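Long-range contacts in abietadiene synthase, chloroplastic (Abies grandis, PDB 3S9V), which belongs to the terpene synthase family and is a largely helical chloroplast enzyme with an N-terminal terpene synthase domain and a metal-binding domain: residues P318-T323 / V341-F345; N349-F353 / A386-R392; L394-L398 / V417-L421. All coordinates share one frame; numbering follows the deposited sequence.

Contact 1. Residues P318-T323 / V341-F345; sequences PDIDDT and VLKTF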
loop_
_atom_site.group_PDB
_atom_site.type_symbol
_atom_site.label_atom_id
_atom_site.label_comp_id
_atom_site.label_asym_id
_atom_site.label_seq_id
_atom_site.Cartn_x
_atom_site.Cartn_y
_atom_site.Cartn_z
ATOM N N PRO A 318 -12.977 0.457 16.908
ATOM C CA PRO A 318 -11.993 0.253 15.846
ATOM C C PRO A 318 -12.467 0.978 14.601
ATOM O O PRO A 318 -13.631 1.373 14.522
ATOM C CB PRO A 318 -12.008 -1.258 15.662
ATOM C CG PRO A 318 -13.476 -1.570 15.839
ATOM C CD PRO A 318 -13.846 -0.727 17.056
ATOM N N ASP A 319 -11.569 1.164 13.639
ATOM C CA ASP A 319 -11.944 1.805 12.383
ATOM C C ASP A 319 -11.371 0.988 11.233
ATOM O O ASP A 319 -10.286 0.417 11.342
ATOM C CB ASP A 319 -11.440 3.246 12.314
ATOM C CG ASP A 319 -9.942 3.336 12.189
ATOM O OD1 ASP A 319 -9.245 3.108 13.199
ATOM O OD2 ASP A 319 -9.462 3.632 11.077
ATOM N N ILE A 320 -12.104 0.941 10.127
ATOM C CA ILE A 320 -11.688 0.160 8.977
ATOM C C ILE A 320 -10.341 0.579 8.384
ATOM O O ILE A 320 -9.621 -0.255 7.841
ATOM C CB ILE A 320 -12.768 0.196 7.876
ATOM C CG1 ILE A 320 -12.648 -1.045 6.991
ATOM C CG2 ILE A 320 -12.628 1.463 7.043
ATOM C CD1 ILE A 320 -13.785 -1.193 6.005
ATOM N N ASP A 321 -9.988 1.856 8.499
ATOM C CA ASP A 321 -8.726 2.332 7.936
ATOM C C ASP A 321 -7.526 1.733 8.667
ATOM O O ASP A 321 -6.666 1.131 8.036
ATOM C CB ASP A 321 -8.664 3.868 7.972
ATOM C CG ASP A 321 -7.763 4.450 6.877
ATOM O OD1 ASP A 321 -7.191 3.673 6.068
ATOM O OD2 ASP A 321 -7.635 5.694 6.825
ATOM N N ASP A 322 -7.467 1.898 9.990
ATOM C CA ASP A 322 -6.364 1.347 10.777
ATOM C C ASP A 322 -6.373 -0.182 10.735
ATOM O O ASP A 322 -5.318 -0.819 10.735
ATOM C CB ASP A 322 -6.453 1.777 12.244
ATOM C CG ASP A 322 -6.100 3.232 12.456
ATOM O OD1 ASP A 322 -7.025 4.069 12.499
ATOM O OD2 ASP A 322 -4.894 3.542 12.573
ATOM N N THR A 323 -7.568 -0.766 10.720
ATOM C CA THR A 323 -7.703 -2.219 10.694
ATOM C C THR A 323 -7.263 -2.798 9.359
ATOM O O THR A 323 -6.582 -3.817 9.316
ATOM C CB THR A 323 -9.151 -2.656 10.971
ATOM O OG1 THR A 323 -9.539 -2.205 12.273
ATOM C CG2 THR A 323 -9.263 -4.174 10.911
ATOM N N VAL A 341 -11.350 -9.634 10.971
ATOM C CA VAL A 341 -11.396 -8.294 11.558
ATOM C C VAL A 341 -12.270 -7.350 10.733
ATOM O O VAL A 341 -12.883 -6.436 11.278
ATOM C CB VAL A 341 -9.976 -7.651 11.686
ATOM C CG1 VAL A 341 -9.145 -8.394 12.711
ATOM C CG2 VAL A 341 -9.280 -7.648 10.344
ATOM N N LEU A 342 -12.328 -7.574 9.424
ATOM C CA LEU A 342 -13.130 -6.730 8.544
ATOM C C LEU A 342 -14.641 -6.920 8.698
ATOM O O LEU A 342 -15.418 -6.042 8.326
ATOM C CB LEU A 342 -12.746 -6.967 7.082
ATOM C CG LEU A 342 -11.327 -6.601 6.644
ATOM C CD1 LEU A 342 -11.198 -6.867 5.159
ATOM C CD2 LEU A 342 -11.032 -5.128 6.946
ATOM N N LYS A 343 -15.061 -8.060 9.237
ATOM C CA LYS A 343 -16.487 -8.325 9.419
ATOM C C LYS A 343 -17.159 -7.238 10.254
ATOM O O LYS A 343 -18.336 -6.936 10.081
ATOM C CB LYS A 343 -16.690 -9.698 10.067
ATOM C CG LYS A 343 -16.570 -10.877 9.088
ATOM C CD LYS A 343 -16.643 -12.217 9.823
ATOM C CE LYS A 343 -16.886 -13.387 8.871
ATOM N NZ LYS A 343 -15.869 -13.516 7.789
ATOM N N THR A 344 -16.392 -6.637 11.153
ATOM C CA THR A 344 -16.893 -5.574 12.015
ATOM C C THR A 344 -17.410 -4.361 11.229
ATOM O O THR A 344 -18.255 -3.608 11.723
ATOM C CB THR A 344 -15.774 -5.083 12.968
ATOM O OG1 THR A 344 -15.410 -6.138 13.863
ATOM C CG2 THR A 344 -16.227 -3.873 13.766
ATOM N N PHE A 345 -16.908 -4.177 10.008
ATOM C CA PHE A 345 -17.289 -3.024 9.200
ATOM C C PHE A 345 -18.244 -3.284 8.032
ATOM O O PHE A 345 -18.589 -2.368 7.280
ATOM C CB PHE A 345 -16.016 -2.343 8.703
ATOM C CG PHE A 345 -15.034 -2.041 9.806
ATOM C CD1 PHE A 345 -14.037 -2.954 10.138
ATOM C CD2 PHE A 345 -15.146 -0.872 10.559
ATOM C CE1 PHE A 345 -13.172 -2.709 11.202
ATOM C CE2 PHE A 345 -14.286 -0.622 11.622
ATOM C CZ PHE A 345 -13.299 -1.542 11.942
#

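Contact 2. Residues N349-F353 / A386-R392; sequences NGEFF and AKLCTER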
loop_
_atom_site.group_PDB
_atom_site.type_symbol
_atom_site.label_atom_id
_atom_site.label_comp_id
_atom_site.label_asym_id
_atom_site.label_seq_id
_atom_site.Cartn_x
_atom_site.Cartn_y
_atom_site.Cartn_z
ATOM N N ASN A 349 -25.711 -5.723 3.733
ATOM C CA ASN A 349 -25.747 -5.760 2.275
ATOM C C ASN A 349 -24.403 -5.887 1.575
ATOM O O ASN A 349 -24.339 -5.853 0.345
ATOM C CB ASN A 349 -26.465 -4.520 1.744
ATOM C CG ASN A 349 -27.900 -4.426 2.225
ATOM O OD1 ASN A 349 -28.729 -5.282 1.912
ATOM N ND2 ASN A 349 -28.199 -3.384 2.993
ATOM N N GLY A 350 -23.327 -6.018 2.339
ATOM C CA GLY A 350 -22.024 -6.157 1.716
ATOM C C GLY A 350 -21.257 -4.868 1.472
ATOM O O GLY A 350 -20.242 -4.875 0.772
ATOM N N GLU A 351 -21.742 -3.758 2.019
ATOM C CA GLU A 351 -21.051 -2.483 1.870
ATOM C C GLU A 351 -20.186 -2.304 3.105
ATOM O O GLU A 351 -20.576 -2.710 4.194
ATOM C CB GLU A 351 -22.046 -1.328 1.769
ATOM C CG GLU A 351 -22.803 -1.295 0.465
ATOM C CD GLU A 351 -21.872 -1.345 -0.728
ATOM O OE1 GLU A 351 -20.983 -0.469 -0.824
ATOM O OE2 GLU A 351 -22.027 -2.260 -1.567
ATOM N N PHE A 352 -19.008 -1.718 2.938
ATOM C CA PHE A 352 -18.122 -1.502 4.075
ATOM C C PHE A 352 -18.017 -0.024 4.411
ATOM O O PHE A 352 -17.949 0.820 3.515
ATOM C CB PHE A 352 -16.729 -2.057 3.792
ATOM C CG PHE A 352 -16.691 -3.545 3.661
ATOM C CD1 PHE A 352 -17.232 -4.169 2.544
ATOM C CD2 PHE A 352 -16.120 -4.325 4.663
ATOM C CE1 PHE A 352 -17.203 -5.547 2.424
ATOM C CE2 PHE A 352 -16.086 -5.702 4.557
ATOM C CZ PHE A 352 -16.628 -6.318 3.434
ATOM N N PHE A 353 -18.004 0.275 5.708
ATOM C CA PHE A 353 -17.918 1.645 6.183
ATOM C C PHE A 353 -16.783 1.760 7.208
ATOM O O PHE A 353 -16.310 0.750 7.726
ATOM C CB PHE A 353 -19.274 2.050 6.768
ATOM C CG PHE A 353 -20.402 1.983 5.762
ATOM C CD1 PHE A 353 -20.626 3.034 4.876
ATOM C CD2 PHE A 353 -21.200 0.851 5.668
ATOM C CE1 PHE A 353 -21.631 2.957 3.908
ATOM C CE2 PHE A 353 -22.209 0.757 4.703
ATOM C CZ PHE A 353 -22.423 1.815 3.822
ATOM N N ALA A 386 -14.965 -7.071 0.089
ATOM C CA ALA A 386 -14.298 -5.791 0.317
ATOM C C ALA A 386 -13.759 -5.279 -1.004
ATOM O O ALA A 386 -13.864 -4.096 -1.305
ATOM C CB ALA A 386 -13.155 -5.939 1.329
ATOM N N LYS A 387 -13.183 -6.180 -1.792
ATOM C CA LYS A 387 -12.637 -5.819 -3.093
ATOM C C LYS A 387 -13.734 -5.238 -3.991
ATOM O O LYS A 387 -13.547 -4.199 -4.620
ATOM C CB LYS A 387 -12.014 -7.053 -3.764
ATOM C CG LYS A 387 -11.452 -6.798 -5.164
ATOM C CD LYS A 387 -11.170 -8.098 -5.923
ATOM C CE LYS A 387 -10.019 -8.887 -5.306
ATOM N NZ LYS A 387 -9.718 -10.148 -6.056
ATOM N N LEU A 388 -14.881 -5.905 -4.044
ATOM C CA LEU A 388 -15.985 -5.439 -4.884
ATOM C C LEU A 388 -16.540 -4.078 -4.458
ATOM O O LEU A 388 -16.692 -3.186 -5.288
ATOM C CB LEU A 388 -17.109 -6.478 -4.904
ATOM C CG LEU A 388 -16.726 -7.826 -5.519
ATOM C CD1 LEU A 388 -17.895 -8.790 -5.409
ATOM C CD2 LEU A 388 -16.323 -7.630 -6.976
ATOM N N CYS A 389 -16.838 -3.927 -3.169
ATOM C CA CYS A 389 -17.378 -2.675 -2.635
ATOM C C CYS A 389 -16.428 -1.507 -2.866
ATOM O O CYS A 389 -16.837 -0.465 -3.361
ATOM C CB CYS A 389 -17.657 -2.808 -1.129
ATOM S SG CYS A 389 -17.950 -1.236 -0.245
ATOM N N THR A 390 -15.162 -1.684 -2.506
ATOM C CA THR A 390 -14.185 -0.620 -2.678
ATOM C C THR A 390 -13.979 -0.256 -4.143
ATOM O O THR A 390 -13.819 0.917 -4.470
ATOM C CB THR A 390 -12.814 -0.970 -2.022
ATOM O OG1 THR A 390 -12.301 -2.200 -2.555
ATOM C CG2 THR A 390 -12.965 -1.080 -0.514
ATOM N N GLU A 391 -13.995 -1.248 -5.027
ATOM C CA GLU A 391 -13.821 -0.964 -6.446
ATOM C C GLU A 391 -14.948 -0.087 -6.976
ATOM O O GLU A 391 -14.694 0.917 -7.640
ATOM C CB GLU A 391 -13.752 -2.255 -7.265
ATOM C CG GLU A 391 -12.334 -2.740 -7.518
ATOM C CD GLU A 391 -12.264 -3.815 -8.590
ATOM O OE1 GLU A 391 -12.719 -4.951 -8.330
ATOM O OE2 GLU A 391 -11.761 -3.518 -9.698
ATOM N N ARG A 392 -16.191 -0.459 -6.685
ATOM C CA ARG A 392 -17.321 0.336 -7.155
ATOM C C ARG A 392 -17.288 1.742 -6.568
ATOM O O ARG A 392 -17.604 2.722 -7.246
ATOM C CB ARG A 392 -18.647 -0.354 -6.812
ATOM C CG ARG A 392 -18.949 -1.539 -7.721
ATOM C CD ARG A 392 -20.317 -2.166 -7.474
ATOM N NE ARG A 392 -20.360 -3.018 -6.287
ATOM C CZ ARG A 392 -20.485 -2.570 -5.041
ATOM N NH1 ARG A 392 -20.583 -1.266 -4.811
ATOM N NH2 ARG A 392 -20.515 -3.429 -4.029
HETATM O O HOH W 1 -19.539 0.476 -2.590
#

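Contact 3. Residues L394-L398 / V417-L421; sequences LRNAL and VEYAL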
loop_
_atom_site.group_PDB
_atom_site.type_symbol
_atom_site.label_atom_id
_atom_site.label_comp_id
_atom_site.label_asym_id
_atom_site.label_seq_id
_atom_site.Cartn_x
_atom_site.Cartn_y
_atom_site.Cartn_z
ATOM N N LEU A 394 -14.491 3.434 -5.361
ATOM C CA LEU A 394 -13.353 4.221 -5.825
ATOM C C LEU A 394 -13.553 4.703 -7.255
ATOM O O LEU A 394 -13.188 5.832 -7.584
ATOM C CB LEU A 394 -12.048 3.420 -5.721
ATOM C CG LEU A 394 -11.516 3.207 -4.298
ATOM C CD1 LEU A 394 -10.272 2.349 -4.349
ATOM C CD2 LEU A 394 -11.215 4.552 -3.643
ATOM N N ARG A 395 -14.140 3.853 -8.096
ATOM C CA ARG A 395 -14.387 4.211 -9.490
ATOM C C ARG A 395 -15.458 5.277 -9.608
ATOM O O ARG A 395 -15.392 6.141 -10.486
ATOM C CB ARG A 395 -14.782 2.981 -10.312
ATOM C CG ARG A 395 -13.603 2.071 -10.596
ATOM C CD ARG A 395 -13.958 0.917 -11.504
ATOM N NE ARG A 395 -12.795 0.062 -11.743
ATOM C CZ ARG A 395 -11.687 0.448 -12.377
ATOM N NH1 ARG A 395 -11.575 1.683 -12.851
ATOM N NH2 ARG A 395 -10.683 -0.404 -12.533
ATOM N N ASN A 396 -16.449 5.226 -8.727
ATOM C CA ASN A 396 -17.498 6.228 -8.769
ATOM C C ASN A 396 -16.953 7.546 -8.204
ATOM O O ASN A 396 -17.486 8.621 -8.483
ATOM C CB ASN A 396 -18.710 5.770 -7.962
ATOM C CG ASN A 396 -19.904 6.678 -8.152
ATOM O OD1 ASN A 396 -20.454 6.781 -9.249
ATOM N ND2 ASN A 396 -20.309 7.352 -7.084
ATOM N N ALA A 397 -15.881 7.456 -7.423
ATOM C CA ALA A 397 -15.271 8.639 -6.827
ATOM C C ALA A 397 -14.352 9.378 -7.802
ATOM O O ALA A 397 -14.256 10.604 -7.757
ATOM C CB ALA A 397 -14.497 8.253 -5.575
ATOM N N LEU A 398 -13.677 8.634 -8.675
ATOM C CA LEU A 398 -12.774 9.237 -9.653
ATOM C C LEU A 398 -13.518 10.079 -10.681
ATOM O O LEU A 398 -12.904 10.671 -11.568
ATOM C CB LEU A 398 -11.969 8.162 -10.388
ATOM C CG LEU A 398 -10.841 7.451 -9.642
ATOM C CD1 LEU A 398 -10.222 6.408 -10.558
ATOM C CD2 LEU A 398 -9.796 8.461 -9.194
ATOM N N VAL A 417 -5.320 6.418 -6.279
ATOM C CA VAL A 417 -6.452 5.584 -6.631
ATOM C C VAL A 417 -6.223 4.997 -8.022
ATOM O O VAL A 417 -6.222 3.777 -8.198
ATOM C CB VAL A 417 -7.762 6.395 -6.615
ATOM C CG1 VAL A 417 -8.918 5.549 -7.136
ATOM C CG2 VAL A 417 -8.046 6.868 -5.190
ATOM N N GLU A 418 -6.008 5.863 -9.005
ATOM C CA GLU A 418 -5.789 5.400 -10.366
ATOM C C GLU A 418 -4.746 4.291 -10.433
ATOM O O GLU A 418 -4.929 3.316 -11.157
ATOM C CB GLU A 418 -5.374 6.563 -11.272
ATOM C CG GLU A 418 -6.544 7.391 -11.777
ATOM C CD GLU A 418 -6.107 8.508 -12.708
ATOM O OE1 GLU A 418 -6.988 9.198 -13.272
ATOM O OE2 GLU A 418 -4.880 8.698 -12.872
ATOM N N TYR A 419 -3.658 4.436 -9.680
ATOM C CA TYR A 419 -2.616 3.413 -9.688
ATOM C C TYR A 419 -3.128 2.114 -9.066
ATOM O O TYR A 419 -3.008 1.038 -9.656
ATOM C CB TYR A 419 -1.377 3.871 -8.919
ATOM C CG TYR A 419 -0.278 2.830 -8.953
ATOM C CD1 TYR A 419 0.520 2.671 -10.087
ATOM C CD2 TYR A 419 -0.102 1.938 -7.893
ATOM C CE1 TYR A 419 1.461 1.644 -10.170
ATOM C CE2 TYR A 419 0.836 0.905 -7.966
ATOM C CZ TYR A 419 1.611 0.763 -9.107
ATOM O OH TYR A 419 2.523 -0.266 -9.194
ATOM N N ALA A 420 -3.703 2.228 -7.873
ATOM C CA ALA A 420 -4.230 1.073 -7.160
ATOM C C ALA A 420 -5.272 0.297 -7.951
ATOM O O ALA A 420 -5.327 -0.925 -7.863
ATOM C CB ALA A 420 -4.819 1.504 -5.822
ATOM N N LEU A 421 -6.100 0.996 -8.720
ATOM C CA LEU A 421 -7.130 0.323 -9.499
ATOM C C LEU A 421 -6.607 -0.328 -10.768
ATOM O O LEU A 421 -7.050 -1.418 -11.134
ATOM C CB LEU A 421 -8.272 1.287 -9.843
ATOM C CG LEU A 421 -9.191 1.599 -8.655
ATOM C CD1 LEU A 421 -10.274 2.582 -9.071
ATOM C CD2 LEU A 421 -9.813 0.306 -8.150
#

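Contact 1. Residues P318-T323 / V341-F345
Phe345 lays its ring against the turn that starts helix 320-332. Phe345 CB meets Ile320 CD1 at 3.7 Å. At CG the ring begins, with Ile320 CB riding over the face in a CH-pi contact 3.9 Å from the Phe345 ring centroid. Phe345 CD1 lies near Ile320 CG1 and CD2 beside Ile320 CB, while Phe345 CE1 reaches Thr323 OG1 at 3.8 Å. Ile320 N stands over the same face near the rim, 3.1 Å from Phe345 CE2. Phe345 CZ comes 3.3 Å from Asp319 C and 3.9 Å from Pro318 CG. Thr344 CG2 covers the opposite face. Ile320 sends CG1 away from its own backbone N (chi1 -155°), which carries CD1 back along the phenyl group to its CB. Beyond the ring, Thr323 CG2 touches Val341 CG2 at 3.5 Å.

Asp319 N-caps the helix, its OD2 accepting from Asp322 N at 2.9 Å. Asp319, Asp321 and Asp322 spell the DXDD motif of class II terpene synthases. Thr323 OG1 donates to Asp319 O within its own segment and also bonds Ile309 N. Between these two segments the motif-bearing turn is held by the ring lying on its first peptide and by aliphatic contacts, with no hydrogen bond across.

Contact 2. Residues N349-F353 / A386-R392
Glu351 OE1 is gripped by a water and by Arg361 NH1, which reaches it from the loop beyond in a salt bridge. The water donates to Glu351 OE1 at a short 2.5 Å. It also donates to Cys389 O at 3.0 Å and accepts a weak bond from Arg392 NH1, so it ties the carboxylate to the helix backbone and, weakly, to Arg392. Cys389 SG lies close by, 3.2 Å from Glu351 OE1.

The other carboxylate oxygen, OE2, makes the salt bridge to helix 381-397. Arg392 NH2 donates to the syn lone pair of Glu351 OE2 at 3.1 Å, a distinctly bent bond, with the carboxylate and guanidinium planes 51° apart. The acid is thus held at both oxygens, which should limit its rotation, and the positive groups around it would be expected to stabilise its negative charge.

Deeper in, Cys389 SG accepts from the backbone N of Phe352 at 3.4 Å, nearly straight at 167°. The sulfur reaches that N-H because it stands opposite its own backbone N (chi1 166°). Cys389 also flanks the Phe352 ring, Cys389 CB lying 3.9 Å from Phe352 CD1 near the plane and the sulfur at the edge. Ala386 comes over a face instead: Ala386 CB makes a CH-pi contact with the ring, 4.1 Å from Phe352 CZ. Gly350 O adds a touch on Cys389 CB.

The segment 349-353 runs without regular structure between helices 320-332 and 363-373, and here it lies along helix 381-397. Phe352 also touches Ile382 and Glu385, nearer the N-terminal end of that helix, while helix 363-373 packs on Ala386 through Ser373 and on Thr390 through Val369.

Contact 3. Residues L394-L398 / V417-L421
Leu394 and Val417 mark the nearest backbone approach, CA to CA 7.1 Å, where the end of helix 381-397 faces helix 413-422. Leu398 and Val417 reach toward each other tip to tip, with Leu398 CD2 3.7 Å from Val417 CG1. That methyl can meet the leucine because it stands opposite the backbone N of Val417 (chi1 174°), and it also touches Leu394 CB at 4.0 Å.

Leu421 CD1 fills the neighbouring place. It touches Leu394 CB at 3.9 Å, Leu398 CD1 at 4.1 Å and, closest of the three, Arg395 CG at 3.7 Å. Extended from CG to NE, Arg395 passes across Leu421, whose CD1 lies over one face of the guanidinium, toward its rim. Glu418 completes the row with its aliphatic part, CG lying 4.0 Å from Leu398 CD1, while its carboxylate turns to a salt bridge with Arg414. Val363 of helix 363-373 packs on Val417.

With no hydrogen bond between them, the two segments meet through aliphatic side-chain carbons. At the exposed margin Arg395 adds its CG and a guanidinium face, Glu418 its CG. Close packing joins the two segments, and just outside them the bond from Arg414 of helix 413-422 to Leu398 O supplies a polar link.

How the contacts relate
Coming from the N terminus, the chain first closes a loop at contact 1, where 341-345 folds back on the start of helix 320-332. It then runs straight into 349-353, and contact 2 closes a second loop, holding helix 363-373, against helix 381-397. That helix leads on to contact 3, which brings its end against helix 413-422. The three loops follow in series; none nests or crosses. Contacts 1 and 2 touch: Phe345 O and Phe353 N, 3.1 Å apart, form a probable hydrogen bond. Contacts 2 and 3 share helix 381-397 and meet where Glu391 packs on Leu421. Contacts 1 and 3 stay about 11 Å apart at their nearest atoms.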